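Local atomic coordinates of metallophosphoesterase TT1561-like domain-containing protein (PDB entry 2YVT), a protein that is of unknown function but has the fold of the calcineurin-like metallophosphoesterases, apparently without most of their usual metal-binding residues. Residues A216-V221 against V233-E238. Sequence-based numbering, arbitrary orientation.
Sequences AIVGHV and VVNPGE
Asn235 ND2 is gripped by two carbonyls. Across the contact it donates to Gly219 O at 2.9 Å, a bent bond with an N-H...O angle of 142°, and the acceptor lies tilted out of the amide plane. Val189 O takes a second bond from the same nitrogen, and Lys12 NZ links the two segments by hydrogen bonds to Asn235 OD1 and His220 O. Asn235 CG stands anti to the backbone N (chi1 -163°), which carries the amide alongside the chain just past Val218. Asn235 OD1 also accepts weakly from Gly237 N. It lies 3.2 Å from Val218 O, and as both are acceptors no bond joins them. An alanine here would probably leave Gly219 O and Val189 O without their shared donor and Lys12 NZ without one acceptor. Strands 215-218 and 231-235 are parallel neighbours in one of the two mixed sheets of the calcineurin-like beta sandwich. The Gly219-His220 turn is consistent with the C-terminal Gly-His motif of that family. Val234 bridges the pair by its backbone: its N donates to Ala216 O at 2.8 Å, nearly straight on, and its O accepts from Val218 N at 2.9 Å. Val218 CG2 meets Val233 CG1 at 3.8 Å, the two side chains crossing at about a right angle. Val218 CG2 also rests on Asn235 CB, 3.7 Å away. On the face of Ile217 and Val234, Ile217 touches Ala10 of strand 7-12. A bend at chi2 (-71°) brings the Glu238 carboxylate toward His220. OE2 stops 3.6 Å from His220 O, again two acceptors without a bond, and Asn13 ND2 holds OE1.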
loop_
_atom_site.group_PDB
_atom_site.type_symbol
_atom_site.label_atom_id
_atom_site.label_comp_id
_atom_site.label_asym_id
_atom_site.label_seq_id
_atom_site.Cartn_x
_atom_site.Cartn_y
_atom_site.Cartn_z
ATOM N N ALA A 216 -5.625 -0.222 -10.543
ATOM C CA ALA A 216 -5.484 0.078 -9.126
ATOM C C ALA A 216 -4.937 -1.152 -8.413
ATOM O O ALA A 216 -5.470 -2.249 -8.567
ATOM C CB ALA A 216 -6.821 0.514 -8.523
ATOM N N ILE A 217 -3.859 -0.963 -7.659
ATOM C CA ILE A 217 -3.270 -2.036 -6.855
ATOM C C ILE A 217 -3.625 -1.740 -5.402
ATOM O O ILE A 217 -3.414 -0.633 -4.930
ATOM C CB ILE A 217 -1.738 -2.112 -7.049
ATOM C CG1 ILE A 217 -1.402 -2.405 -8.521
ATOM C CG2 ILE A 217 -1.134 -3.160 -6.110
ATOM C CD1 ILE A 217 0.060 -2.190 -8.896
ATOM N N VAL A 218 -4.203 -2.717 -4.708
ATOM C CA VAL A 218 -4.813 -2.457 -3.399
ATOM C C VAL A 218 -4.422 -3.505 -2.356
ATOM O O VAL A 218 -3.962 -4.592 -2.711
ATOM C CB VAL A 218 -6.366 -2.317 -3.504
ATOM C CG1 VAL A 218 -6.754 -1.092 -4.387
ATOM C CG2 VAL A 218 -6.990 -3.600 -4.046
ATOM N N GLY A 219 -4.618 -3.178 -1.078
ATOM C CA GLY A 219 -4.150 -4.027 0.022
ATOM C C GLY A 219 -5.206 -4.396 1.057
ATOM O O GLY A 219 -6.291 -4.872 0.714
ATOM N N HIS A 220 -4.884 -4.168 2.331
ATOM C CA HIS A 220 -5.788 -4.490 3.442
ATOM C C HIS A 220 -6.299 -5.933 3.283
ATOM O O HIS A 220 -5.496 -6.840 3.040
ATOM C CB HIS A 220 -6.906 -3.430 3.556
ATOM C CG HIS A 220 -7.667 -3.456 4.848
ATOM N ND1 HIS A 220 -7.176 -4.008 6.014
ATOM C CD2 HIS A 220 -8.888 -2.959 5.155
ATOM C CE1 HIS A 220 -8.069 -3.858 6.980
ATOM N NE2 HIS A 220 -9.114 -3.216 6.485
ATOM N N VAL A 221 -7.611 -6.141 3.379
ATOM C CA VAL A 221 -8.195 -7.469 3.228
ATOM C C VAL A 221 -8.715 -7.663 1.809
ATOM O O VAL A 221 -9.408 -6.792 1.265
ATOM C CB VAL A 221 -9.343 -7.684 4.252
ATOM C CG1 VAL A 221 -10.160 -8.939 3.917
ATOM C CG2 VAL A 221 -8.773 -7.759 5.656
ATOM N N VAL A 233 -8.754 -3.619 -10.977
ATOM C CA VAL A 233 -8.320 -3.563 -9.588
ATOM C C VAL A 233 -7.686 -4.901 -9.218
ATOM O O VAL A 233 -8.277 -5.965 -9.445
ATOM C CB VAL A 233 -9.486 -3.221 -8.637
ATOM C CG1 VAL A 233 -8.997 -3.125 -7.191
ATOM C CG2 VAL A 233 -10.154 -1.905 -9.071
ATOM N N VAL A 234 -6.475 -4.836 -8.667
ATOM C CA VAL A 234 -5.721 -6.032 -8.313
ATOM C C VAL A 234 -5.367 -5.995 -6.834
ATOM O O VAL A 234 -4.681 -5.075 -6.379
ATOM C CB VAL A 234 -4.410 -6.140 -9.142
ATOM C CG1 VAL A 234 -3.642 -7.408 -8.778
ATOM C CG2 VAL A 234 -4.716 -6.121 -10.639
ATOM N N ASN A 235 -5.843 -6.994 -6.099
ATOM C CA ASN A 235 -5.416 -7.199 -4.719
ATOM C C ASN A 235 -4.566 -8.470 -4.693
ATOM O O ASN A 235 -5.079 -9.566 -4.933
ATOM C CB ASN A 235 -6.604 -7.306 -3.767
ATOM C CG ASN A 235 -6.195 -7.106 -2.326
ATOM O OD1 ASN A 235 -5.087 -7.489 -1.933
ATOM N ND2 ASN A 235 -7.077 -6.502 -1.528
ATOM N N PRO A 236 -3.259 -8.325 -4.442
ATOM C CA PRO A 236 -2.353 -9.485 -4.551
ATOM C C PRO A 236 -2.646 -10.647 -3.604
ATOM O O PRO A 236 -2.170 -11.747 -3.845
ATOM C CB PRO A 236 -0.975 -8.894 -4.216
ATOM C CG PRO A 236 -1.119 -7.418 -4.387
ATOM C CD PRO A 236 -2.543 -7.084 -4.088
ATOM N N GLY A 237 -3.412 -10.406 -2.540
ATOM C CA GLY A 237 -3.585 -11.407 -1.486
ATOM C C GLY A 237 -2.450 -11.298 -0.488
ATOM O O GLY A 237 -1.538 -10.472 -0.653
ATOM N N GLU A 238 -2.497 -12.131 0.544
ATOM C CA GLU A 238 -1.623 -11.948 1.707
ATOM C C GLU A 238 -0.202 -12.432 1.488
ATOM O O GLU A 238 0.025 -13.612 1.212
ATOM C CB GLU A 238 -2.205 -12.675 2.923
ATOM C CG GLU A 238 -3.572 -12.165 3.353
ATOM C CD GLU A 238 -3.553 -10.774 3.987
ATOM O OE1 GLU A 238 -2.473 -10.253 4.336
ATOM O OE2 GLU A 238 -4.642 -10.202 4.146
#